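Local atomic coordinates of pyridoxine 4-oxidase (Mesorhizobium loti, PDB entry 4HA6), a protein that oxidises the 4-hydroxymethyl group of pyridoxine, using bound FAD, as a member of the GMC oxidoreductase family. Residues P97-A102 with I362-S367; Q101-A106 with R110-D115; C451-G454 with V460-A463. One frame throughout, in Å; residues are numbered along the deposited sequence. Where two conformers were deposited one is given.

Contact 1. Residues P97-A102 with I362-S367; sequences PSDFQA and ITHPTS
Asp99 and His364 meet through a single hydrogen bond between their side chains. His364 NE2 donates to Asp99 OD1 at 2.7 Å, with an N-H...O angle of 152°. The donor lies above the carboxylate plane, 44° out of it, and the oxygen sits at the ring edge, slightly tilted from the ring plane. Carboxylate and imidazole planes are 61° apart, so the two groups are well turned from coplanar. His364 CG lies beside its own backbone N, anti to the carbonyl carbon, which carries the ring across to the helix.

At the other ring nitrogen, His364 ND1 makes a weak hydrogen bond to Thr363 OG1 at 2.9 Å. The imidazole therefore has a polar partner at each nitrogen. A nearby carboxylate would probably favour the protonated ring.

Asp99 is buried and shared. OD1 also accepts from Gln330 NE2, while OD2 takes the backbone amides of Ala486 and His96.

This is a His-carboxylate hydrogen bond set away from the flavin, with the Asp99 side chain about 11 Å from FAD. It joins the beginning of helix 97-107 to the loop between strands 355-362 and 370-372. Phe100 turns to helix 114-124, and Ile362 and Pro365 touch helix 392-409.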
ATOM      1  N   PRO A  97      14.590   6.463   5.194  1.00 13.70           N
ATOM      2  CA  PRO A  97      15.789   5.639   4.961  1.00  8.29           C
ATOM      3  C   PRO A  97      15.945   4.465   5.932  1.00 11.78           C
ATOM      4  O   PRO A  97      16.351   3.372   5.512  1.00  9.70           O
ATOM      5  CB  PRO A  97      16.933   6.630   5.183  1.00  4.80           C
ATOM      6  CG  PRO A  97      16.362   7.943   4.671  1.00 11.00           C
ATOM      7  CD  PRO A  97      14.885   7.910   5.102  1.00  7.65           C
ATOM      8  N   SER A  98      15.632   4.686   7.207  1.00  8.43           N
ATOM      9  CA  SER A  98      15.723   3.624   8.204  1.00  9.69           C
ATOM     10  C   SER A  98      14.756   2.464   7.914  1.00 13.37           C
ATOM     11  O   SER A  98      15.042   1.315   8.286  1.00  9.10           O
ATOM     12  CB  SER A  98      15.489   4.178   9.604  1.00  8.07           C
ATOM     13  OG  SER A  98      16.507   5.097   9.970  1.00 12.07           O
ATOM     14  N   ASP A  99      13.625   2.759   7.262  1.00  7.07           N
ATOM     15  CA  ASP A  99      12.669   1.709   6.876  1.00  5.33           C
ATOM     16  C   ASP A  99      13.380   0.692   6.001  1.00  7.17           C
ATOM     17  O   ASP A  99      13.163  -0.514   6.108  1.00  6.53           O
ATOM     18  CB  ASP A  99      11.500   2.264   6.047  1.00  4.09           C
ATOM     19  CG  ASP A  99      10.655   3.280   6.788  1.00  7.08           C
ATOM     20  OD1 ASP A  99      10.763   3.380   8.030  1.00 10.92           O
ATOM     21  OD2 ASP A  99       9.841   3.968   6.114  1.00  7.17           O
ATOM     22  N   PHE A 100      14.219   1.200   5.106  1.00 10.74           N
ATOM     23  CA  PHE A 100      14.879   0.362   4.117  1.00  8.65           C
ATOM     24  C   PHE A 100      16.143  -0.286   4.674  1.00 10.77           C
ATOM     25  O   PHE A 100      16.562  -1.339   4.190  1.00  5.67           O
ATOM     26  CB  PHE A 100      15.146   1.160   2.840  1.00  7.87           C
ATOM     27  CG  PHE A 100      13.896   1.639   2.173  1.00  6.62           C
ATOM     28  CD1 PHE A 100      13.112   0.760   1.432  1.00  5.15           C
ATOM     29  CD2 PHE A 100      13.484   2.962   2.305  1.00  8.11           C
ATOM     30  CE1 PHE A 100      11.942   1.197   0.818  1.00  5.31           C
ATOM     31  CE2 PHE A 100      12.314   3.409   1.689  1.00  6.54           C
ATOM     32  CZ  PHE A 100      11.541   2.531   0.956  1.00  7.04           C
ATOM     33  N   GLN A 101      16.729   0.319   5.709  1.00  7.17           N
ATOM     34  CA  GLN A 101      17.828  -0.323   6.413  1.00  6.98           C
ATOM     35  C   GLN A 101      17.384  -1.684   6.929  1.00  9.56           C
ATOM     36  O   GLN A 101      18.150  -2.650   6.896  1.00 10.33           O
ATOM     37  CB  GLN A 101      18.332   0.541   7.578  1.00 13.44           C
ATOM     38  CG  GLN A 101      19.500  -0.100   8.344  1.00 13.69           C
ATOM     39  CD  GLN A 101      20.707  -0.380   7.449  1.00 20.56           C
ATOM     40  OE1 GLN A 101      21.197   0.513   6.753  1.00 27.07           O
ATOM     41  NE2 GLN A 101      21.183  -1.627   7.457  1.00 20.46           N
ATOM     42  N   ALA A 102      16.142  -1.757   7.404  1.00  9.71           N
ATOM     43  CA  ALA A 102      15.579  -3.016   7.872  1.00  7.83           C
ATOM     44  C   ALA A 102      15.434  -4.032   6.734  1.00  7.82           C
ATOM     45  O   ALA A 102      15.552  -5.239   6.965  1.00 13.01           O
ATOM     46  CB  ALA A 102      14.243  -2.785   8.573  1.00  7.17           C
ATOM     47  N   ILE A 362       0.051   4.481  13.930  1.00  1.55           N
ATOM     48  CA  ILE A 362       1.448   4.195  14.256  1.00  3.20           C
ATOM     49  C   ILE A 362       2.137   3.775  12.965  1.00  8.12           C
ATOM     50  O   ILE A 362       1.501   3.197  12.069  1.00  3.92           O
ATOM     51  CB  ILE A 362       1.592   3.085  15.332  1.00  4.41           C
ATOM     52  CG1 ILE A 362       0.970   1.761  14.849  1.00  1.39           C
ATOM     53  CG2 ILE A 362       0.964   3.546  16.643  1.00  3.74           C
ATOM     54  CD1 ILE A 362       1.257   0.604  15.781  1.00  7.08           C
ATOM     55  N   THR A 363       3.428   4.065  12.848  1.00  5.61           N
ATOM     56  CA  THR A 363       4.061   3.937  11.533  1.00  3.16           C
ATOM     57  C   THR A 363       4.719   2.600  11.278  1.00  4.30           C
ATOM     58  O   THR A 363       4.904   2.219  10.115  1.00  8.63           O
ATOM     59  CB  THR A 363       5.113   5.027  11.307  1.00  7.61           C
ATOM     60  OG1 THR A 363       5.964   5.106  12.457  1.00  6.08           O
ATOM     61  CG2 THR A 363       4.446   6.374  11.070  1.00  4.26           C
ATOM     62  N   HIS A 364       5.100   1.894  12.345  1.00  4.20           N
ATOM     63  CA  HIS A 364       5.802   0.612  12.199  1.00  2.60           C
ATOM     64  C   HIS A 364       5.233  -0.427  13.179  1.00  5.06           C
ATOM     65  O   HIS A 364       5.887  -0.781  14.164  1.00  1.42           O
ATOM     66  CB  HIS A 364       7.304   0.814  12.442  1.00  3.47           C
ATOM     67  CG  HIS A 364       7.932   1.811  11.517  1.00  7.95           C
ATOM     68  ND1 HIS A 364       7.965   3.160  11.791  1.00  4.96           N
ATOM     69  CD2 HIS A 364       8.502   1.662  10.293  1.00  7.49           C
ATOM     70  CE1 HIS A 364       8.564   3.796  10.796  1.00  8.30           C
ATOM     71  NE2 HIS A 364       8.887   2.911   9.868  1.00  5.41           N
ATOM     72  N   PRO A 365       4.008  -0.921  12.919  1.00  3.08           N
ATOM     73  CA  PRO A 365       3.409  -1.897  13.849  1.00  3.02           C
ATOM     74  C   PRO A 365       4.266  -3.152  13.974  1.00  9.37           C
ATOM     75  O   PRO A 365       4.856  -3.601  12.969  1.00  4.35           O
ATOM     76  CB  PRO A 365       2.070  -2.257  13.179  1.00  4.21           C
ATOM     77  CG  PRO A 365       2.238  -1.869  11.711  1.00  3.66           C
ATOM     78  CD  PRO A 365       3.151  -0.657  11.747  1.00  5.29           C
ATOM     79  N   THR A 366       4.350  -3.692  15.188  1.00  4.16           N
ATOM     80  CA  THR A 366       5.125  -4.901  15.420  1.00  5.58           C
ATOM     81  C   THR A 366       4.249  -6.133  15.383  1.00  6.42           C
ATOM     82  O   THR A 366       4.774  -7.238  15.315  1.00  5.97           O
ATOM     83  CB  THR A 366       5.941  -4.866  16.746  1.00  3.73           C
ATOM     84  OG1 THR A 366       5.053  -4.820  17.869  1.00  7.64           O
ATOM     85  CG2 THR A 366       6.838  -3.658  16.773  1.00  5.04           C
ATOM     86  N   SER A 367       2.922  -5.959  15.429  1.00  5.58           N
ATOM     87  CA  SER A 367       2.011  -7.093  15.236  1.00 12.22           C
ATOM     88  C   SER A 367       2.205  -7.717  13.852  1.00 14.65           C
ATOM     89  O   SER A 367       2.645  -7.048  12.905  1.00  7.32           O
ATOM     90  CB  SER A 367       0.543  -6.673  15.410  1.00  8.97           C
ATOM     91  OG  SER A 367       0.341  -6.051  16.670  1.00  9.76           O
TER

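Contact 2. Residues Q101-A106 with R110-D115; sequences QAWVDA and RRWGWD
Val104 and Arg110 open the contact, with Val104 CG1 4.4 Å from Arg110 CA. The arginine side chain starts off away from the helix. The Arg111 side chain also starts off away from helix 97-107. Its CG lies over one face of the Trp112 ring, offset toward the rim.

Trp112 turns back to the helix. Its CE3 comes to the edge of the Trp103 ring, 3.9 Å from Trp103 CE3. The six-membered rings are oblique, with planes at 62° and centroids 6.0 Å apart. In both tryptophans CG stands beside the backbone N (chi1 -71° in Trp103, -67° in Trp112). Trp103 CB lies 4.0 Å from Trp112 CB. Each indole N-H is used: Trp103 NE1 bonds to Asn483 O and Trp112 NE1 to Ala463 O. These bonds probably limit rotation of the rings. Ile496 of helix 490-506 packs on both tryptophans.

Gly113 follows, at the N-cap position of helix 114-124. Val104 CG2 presses on it, 3.4 Å from Gly113 N and 3.5 Å from Gly113 CA. The second distance is tight, and a CB on this residue would come still closer to the methyl.

The arrangement is that of two consecutive helices, 97-107 and 114-124, joined by a short connection. A 3-10 turn at 110-112 forms part of it, and Gly113 is the N-cap of the second helix, within the FAD-linked GMC oxidoreductase fold.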
ATOM      1  N   GLN A 101      16.729   0.319   5.709  1.00  7.17           N
ATOM      2  CA  GLN A 101      17.828  -0.323   6.413  1.00  6.98           C
ATOM      3  C   GLN A 101      17.384  -1.684   6.929  1.00  9.56           C
ATOM      4  O   GLN A 101      18.150  -2.650   6.896  1.00 10.33           O
ATOM      5  CB  GLN A 101      18.332   0.541   7.578  1.00 13.44           C
ATOM      6  CG  GLN A 101      19.500  -0.100   8.344  1.00 13.69           C
ATOM      7  CD  GLN A 101      20.707  -0.380   7.449  1.00 20.56           C
ATOM      8  OE1 GLN A 101      21.197   0.513   6.753  1.00 27.07           O
ATOM      9  NE2 GLN A 101      21.183  -1.627   7.457  1.00 20.46           N
ATOM     10  N   ALA A 102      16.142  -1.757   7.404  1.00  9.71           N
ATOM     11  CA  ALA A 102      15.579  -3.016   7.872  1.00  7.83           C
ATOM     12  C   ALA A 102      15.434  -4.032   6.734  1.00  7.82           C
ATOM     13  O   ALA A 102      15.552  -5.239   6.965  1.00 13.01           O
ATOM     14  CB  ALA A 102      14.243  -2.785   8.573  1.00  7.17           C
ATOM     15  N   TRP A 103      15.165  -3.555   5.517  1.00  3.25           N
ATOM     16  CA  TRP A 103      15.110  -4.451   4.354  1.00  6.94           C
ATOM     17  C   TRP A 103      16.489  -5.021   4.047  1.00  9.66           C
ATOM     18  O   TRP A 103      16.611  -6.178   3.613  1.00  3.84           O
ATOM     19  CB  TRP A 103      14.611  -3.726   3.092  1.00  3.55           C
ATOM     20  CG  TRP A 103      13.145  -3.359   3.092  1.00  4.28           C
ATOM     21  CD1 TRP A 103      12.319  -3.254   4.172  1.00  2.78           C
ATOM     22  CD2 TRP A 103      12.342  -3.048   1.938  1.00  7.63           C
ATOM     23  NE1 TRP A 103      11.056  -2.896   3.770  1.00  4.83           N
ATOM     24  CE2 TRP A 103      11.041  -2.771   2.399  1.00  5.05           C
ATOM     25  CE3 TRP A 103      12.597  -3.001   0.556  1.00  4.42           C
ATOM     26  CZ2 TRP A 103       9.992  -2.433   1.528  1.00  3.24           C
ATOM     27  CZ3 TRP A 103      11.558  -2.655  -0.306  1.00  3.97           C
ATOM     28  CH2 TRP A 103      10.273  -2.378   0.183  1.00  3.71           C
ATOM     29  N   VAL A 104      17.521  -4.196   4.254  1.00  7.85           N
ATOM     30  CA  VAL A 104      18.907  -4.603   4.011  1.00 10.91           C
ATOM     31  C   VAL A 104      19.314  -5.680   5.005  1.00  9.33           C
ATOM     32  O   VAL A 104      19.867  -6.719   4.621  1.00 10.49           O
ATOM     33  CB  VAL A 104      19.883  -3.416   4.137  1.00 11.57           C
ATOM     34  CG1 VAL A 104      21.320  -3.892   4.072  1.00 11.71           C
ATOM     35  CG2 VAL A 104      19.632  -2.412   3.033  1.00  9.48           C
ATOM     36  N   ASP A 105      19.059  -5.413   6.282  1.00  9.26           N
ATOM     37  CA  ASP A 105      19.322  -6.384   7.332  1.00  8.45           C
ATOM     38  C   ASP A 105      18.576  -7.694   7.046  1.00 13.04           C
ATOM     39  O   ASP A 105      19.141  -8.770   7.171  1.00  8.58           O
ATOM     40  CB  ASP A 105      18.906  -5.823   8.696  1.00  7.57           C
ATOM     41  CG  ASP A 105      19.636  -4.530   9.046  1.00 14.05           C
ATOM     42  OD1 ASP A 105      20.704  -4.256   8.452  1.00 17.87           O
ATOM     43  OD2 ASP A 105      19.139  -3.780   9.911  1.00 17.89           O
ATOM     44  N   ALA A 106      17.308  -7.598   6.651  1.00 12.93           N
ATOM     45  CA  ALA A 106      16.499  -8.795   6.401  1.00 11.28           C
ATOM     46  C   ALA A 106      16.992  -9.569   5.177  1.00  7.90           C
ATOM     47  O   ALA A 106      17.082 -10.802   5.197  1.00 12.59           O
ATOM     48  CB  ALA A 106      15.006  -8.414   6.248  1.00  9.52           C
ATOM     49  N   ARG A 110      22.481  -4.904  -0.160  1.00 10.75           N
ATOM     50  CA  ARG A 110      22.570  -3.439  -0.155  0.61 11.62           C
ATOM     51  C   ARG A 110      21.614  -2.760  -1.128  1.00 13.05           C
ATOM     52  O   ARG A 110      21.314  -1.566  -1.003  1.00  8.04           O
ATOM     53  CB  ARG A 110      23.985  -3.010  -0.562  0.61 15.30           C
ATOM     54  CG  ARG A 110      25.076  -3.180   0.477  0.61 19.45           C
ATOM     55  CD  ARG A 110      26.412  -2.639  -0.071  0.61 25.29           C
ATOM     56  NE  ARG A 110      26.929  -3.409  -1.209  0.61 26.59           N
ATOM     57  CZ  ARG A 110      26.852  -3.026  -2.482  0.61 18.48           C
ATOM     58  NH1 ARG A 110      26.275  -1.875  -2.806  0.61 18.43           N
ATOM     59  NH2 ARG A 110      27.354  -3.795  -3.437  0.61 13.00           N
ATOM     60  N   ARG A 111      21.178  -3.506  -2.141  1.00  7.53           N
ATOM     61  CA  ARG A 111      20.331  -2.949  -3.198  1.00  9.94           C
ATOM     62  C   ARG A 111      19.006  -2.423  -2.674  1.00 10.92           C
ATOM     63  O   ARG A 111      18.348  -1.607  -3.329  1.00 11.19           O
ATOM     64  CB  ARG A 111      20.072  -3.993  -4.279  1.00  9.96           C
ATOM     65  CG  ARG A 111      19.528  -5.299  -3.744  1.00 23.51           C
ATOM     66  CD  ARG A 111      19.610  -6.369  -4.819  1.00 28.90           C
ATOM     67  NE  ARG A 111      18.861  -5.881  -5.956  1.00 32.28           N
ATOM     68  CZ  ARG A 111      18.163  -6.638  -6.781  1.00 28.89           C
ATOM     69  NH1 ARG A 111      18.124  -7.955  -6.625  1.00 36.23           N
ATOM     70  NH2 ARG A 111      17.493  -6.054  -7.757  1.00 29.13           N
ATOM     71  N   TRP A 112      18.637  -2.883  -1.479  1.00  7.16           N
ATOM     72  CA  TRP A 112      17.361  -2.555  -0.884  1.00  7.01           C
ATOM     73  C   TRP A 112      17.497  -1.425   0.120  1.00  9.14           C
ATOM     74  O   TRP A 112      16.559  -1.134   0.862  1.00  9.97           O
ATOM     75  CB  TRP A 112      16.770  -3.810  -0.226  1.00  8.70           C
ATOM     76  CG  TRP A 112      16.400  -4.869  -1.255  1.00  8.65           C
ATOM     77  CD1 TRP A 112      16.943  -6.126  -1.397  1.00  6.46           C
ATOM     78  CD2 TRP A 112      15.432  -4.736  -2.301  1.00  3.76           C
ATOM     79  NE1 TRP A 112      16.345  -6.784  -2.458  1.00  5.54           N
ATOM     80  CE2 TRP A 112      15.418  -5.946  -3.028  1.00  6.78           C
ATOM     81  CE3 TRP A 112      14.562  -3.715  -2.685  1.00 10.09           C
ATOM     82  CZ2 TRP A 112      14.580  -6.152  -4.111  1.00 10.07           C
ATOM     83  CZ3 TRP A 112      13.736  -3.921  -3.762  1.00 14.56           C
ATOM     84  CH2 TRP A 112      13.747  -5.129  -4.462  1.00  4.15           C
ATOM     85  N   GLY A 113      18.672  -0.797   0.156  1.00  8.48           N
ATOM     86  CA  GLY A 113      18.910   0.330   1.045  1.00  8.03           C
ATOM     87  C   GLY A 113      18.592   1.647   0.366  1.00  8.59           C
ATOM     88  O   GLY A 113      18.575   1.718  -0.869  1.00  7.58           O
ATOM     89  N   TRP A 114      18.325   2.678   1.167  1.00  4.66           N
ATOM     90  CA  TRP A 114      17.959   3.996   0.653  1.00  9.71           C
ATOM     91  C   TRP A 114      18.931   4.515  -0.427  1.00  8.56           C
ATOM     92  O   TRP A 114      18.502   5.026  -1.470  1.00  7.57           O
ATOM     93  CB  TRP A 114      17.900   4.995   1.810  1.00  9.68           C
ATOM     94  CG  TRP A 114      17.511   6.385   1.403  1.00 13.12           C
ATOM     95  CD1 TRP A 114      18.354   7.433   1.136  1.00 14.06           C
ATOM     96  CD2 TRP A 114      16.180   6.888   1.241  1.00  6.64           C
ATOM     97  NE1 TRP A 114      17.623   8.552   0.801  1.00 14.27           N
ATOM     98  CE2 TRP A 114      16.287   8.246   0.856  1.00 14.22           C
ATOM     99  CE3 TRP A 114      14.906   6.319   1.372  1.00  9.98           C
ATOM    100  CZ2 TRP A 114      15.165   9.052   0.616  1.00 10.82           C
ATOM    101  CZ3 TRP A 114      13.794   7.112   1.124  1.00  8.37           C
ATOM    102  CH2 TRP A 114      13.930   8.469   0.757  1.00  8.63           C
ATOM    103  N   ASP A 115      20.233   4.382  -0.172  1.00 10.99           N
ATOM    104  CA  ASP A 115      21.252   4.893  -1.092  1.00 15.80           C
ATOM    105  C   ASP A 115      21.135   4.265  -2.475  1.00 16.51           C
ATOM    106  O   ASP A 115      21.237   4.960  -3.483  1.00 10.48           O
ATOM    107  CB  ASP A 115      22.660   4.635  -0.549  1.00 14.26           C
ATOM    108  CG  ASP A 115      23.013   5.539   0.615  1.00 23.99           C
ATOM    109  OD1 ASP A 115      22.403   6.624   0.750  1.00 20.78           O
ATOM    110  OD2 ASP A 115      23.911   5.156   1.395  1.00 34.44           O
TER

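Contact 3. Residues C451-G454 with V460-A463; sequences CRMG and VVDA
Met453 and Val461 form the tight part of the contact, a single beta bridge. Gly454 N donates to Val461 O at 2.9 Å, and Met453 CA makes a CA-H...O contact with Val461 O at 3.4 Å. Arg452 O accepts two amides, Val460 N at 2.9 Å and Val461 N at 3.2 Å. The first is bent at the hydrogen (131°), the second nearly straight (168°).

Val461 CG2, set between its own backbone N and carbonyl carbon, lies 3.6 Å from Met453 CB. Met453 CG, anti to the backbone N (chi1 170°), rests 3.4 Å from Asp462 O, and SD reaches Ala463 CA. An alanine in place of Met453 would probably leave a gap beside Asp462 and Ala463. Val460 CG1 packs on Cys451 CB at 3.9 Å.

Both segments lie in the loop between strands 441-443 and 473-475, and Cys451 and Val461 pack on Val475. The looser side holds the partly exposed Arg452 and Asp462, whose side chains start off away from the facing segment. Arg452 pairs with Asp456 and Asp284. Asp462 OD1 takes the Asn464 amide and OD2 pairs with Arg466.

The chemistry implies a join held mainly by backbone bonds and apolar contacts, with the charges of Arg452 and Asp462 probably balanced by partners beyond it.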
ATOM      1  N   CYS A 451       4.824 -12.726   1.328  1.00  4.25           N
ATOM      2  CA  CYS A 451       5.796 -13.559   0.636  1.00  3.27           C
ATOM      3  C   CYS A 451       7.158 -12.949   0.953  1.00  5.69           C
ATOM      4  O   CYS A 451       7.877 -12.520   0.053  1.00  4.14           O
ATOM      5  CB  CYS A 451       5.540 -13.564  -0.870  1.00  3.31           C
ATOM      6  SG  CYS A 451       3.960 -14.388  -1.397  1.00  3.80           S
ATOM      7  N   ARG A 452       7.505 -12.901   2.243  1.00  6.50           N
ATOM      8  CA  ARG A 452       8.623 -12.038   2.664  1.00 13.39           C
ATOM      9  C   ARG A 452       9.965 -12.381   2.021  1.00  6.60           C
ATOM     10  O   ARG A 452      10.365 -13.560   1.898  1.00  7.73           O
ATOM     11  CB  ARG A 452       8.763 -11.955   4.194  1.00 13.89           C
ATOM     12  CG  ARG A 452       9.346 -13.187   4.823  1.00 17.44           C
ATOM     13  CD  ARG A 452       9.544 -13.072   6.339  1.00 11.08           C
ATOM     14  NE  ARG A 452       9.955 -14.387   6.819  1.00 13.18           N
ATOM     15  CZ  ARG A 452      11.215 -14.816   6.809  1.00 13.78           C
ATOM     16  NH1 ARG A 452      12.182 -14.016   6.381  1.00  9.02           N
ATOM     17  NH2 ARG A 452      11.510 -16.037   7.242  1.00  7.02           N
ATOM     18  N   MET A 453      10.634 -11.332   1.575  1.00  4.98           N
ATOM     19  CA  MET A 453      12.007 -11.431   1.124  1.00  9.11           C
ATOM     20  C   MET A 453      12.901 -11.571   2.346  1.00  8.20           C
ATOM     21  O   MET A 453      12.721 -10.847   3.336  1.00  6.81           O
ATOM     22  CB  MET A 453      12.366 -10.164   0.345  1.00 10.00           C
ATOM     23  CG  MET A 453      13.835 -10.033   0.019  1.00 12.92           C
ATOM     24  SD  MET A 453      14.219  -8.532  -0.917  1.00  9.49           S
ATOM     25  CE  MET A 453      13.727  -7.255   0.254  1.00  6.55           C
ATOM     26  N   GLY A 454      13.857 -12.501   2.301  1.00  4.93           N
ATOM     27  CA  GLY A 454      14.782 -12.661   3.419  1.00  5.40           C
ATOM     28  C   GLY A 454      15.978 -13.523   3.051  1.00  8.22           C
ATOM     29  O   GLY A 454      15.929 -14.300   2.086  1.00  6.35           O
ATOM     30  N   VAL A 460      10.383 -16.493   1.955  1.00  6.06           N
ATOM     31  CA  VAL A 460       9.694 -16.927   0.732  1.00  3.94           C
ATOM     32  C   VAL A 460      10.476 -16.619  -0.535  1.00  8.94           C
ATOM     33  O   VAL A 460      10.587 -17.487  -1.427  1.00 11.31           O
ATOM     34  CB  VAL A 460       8.259 -16.424   0.653  1.00  5.46           C
ATOM     35  CG1 VAL A 460       7.579 -16.904  -0.659  1.00  3.34           C
ATOM     36  CG2 VAL A 460       7.487 -16.924   1.854  1.00  7.31           C
ATOM     37  N   VAL A 461      11.032 -15.406  -0.617  1.00  3.33           N
ATOM     38  CA  VAL A 461      11.935 -15.076  -1.715  1.00  5.45           C
ATOM     39  C   VAL A 461      13.300 -14.624  -1.216  1.00  7.30           C
ATOM     40  O   VAL A 461      13.454 -14.223  -0.049  1.00  4.84           O
ATOM     41  CB  VAL A 461      11.347 -14.026  -2.675  1.00  6.53           C
ATOM     42  CG1 VAL A 461      10.063 -14.550  -3.268  1.00  2.61           C
ATOM     43  CG2 VAL A 461      11.093 -12.691  -1.951  1.00  2.84           C
ATOM     44  N   ASP A 462      14.302 -14.745  -2.083  1.00  5.27           N
ATOM     45  CA  ASP A 462      15.634 -14.272  -1.744  1.00  8.89           C
ATOM     46  C   ASP A 462      15.718 -12.808  -2.128  1.00  8.52           C
ATOM     47  O   ASP A 462      14.696 -12.214  -2.476  1.00 11.34           O
ATOM     48  CB  ASP A 462      16.741 -15.119  -2.409  1.00  4.59           C
ATOM     49  CG  ASP A 462      16.700 -15.099  -3.950  1.00 13.66           C
ATOM     50  OD1 ASP A 462      16.048 -14.234  -4.573  1.00  7.47           O
ATOM     51  OD2 ASP A 462      17.357 -15.971  -4.560  1.00 18.48           O
ATOM     52  N   ALA A 463      16.924 -12.244  -2.104  1.00  6.05           N
ATOM     53  CA  ALA A 463      17.126 -10.817  -2.326  1.00 12.34           C
ATOM     54  C   ALA A 463      16.883 -10.439  -3.777  1.00 10.47           C
ATOM     55  O   ALA A 463      16.698  -9.262  -4.095  1.00 12.76           O
ATOM     56  CB  ALA A 463      18.529 -10.414  -1.902  1.00  9.18           C
TER

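Overall arrangement
From the N terminus, helix 97-107 comes first and serves two contacts. Contact 2 closes the short turn that leads into helix 114-124. Contact 1 starts from the same helix but spans some 260 residues to the loop after strand 355-362, so contact 2 lies entirely within its span, sharing Gln101 and Ala102 with it. The two touch where Phe100 meets Trp112, Gly113 and Trp114. Contact 3 opens later and closes a small loop before strand 473-475, an outermost strand of the five-stranded parallel sheet. It meets contact 2 through Trp112 and Arg111 at Met453 and Ala463, but contact 1 does not touch it. Helix 97-107 and its turn thus link distant parts of the chain.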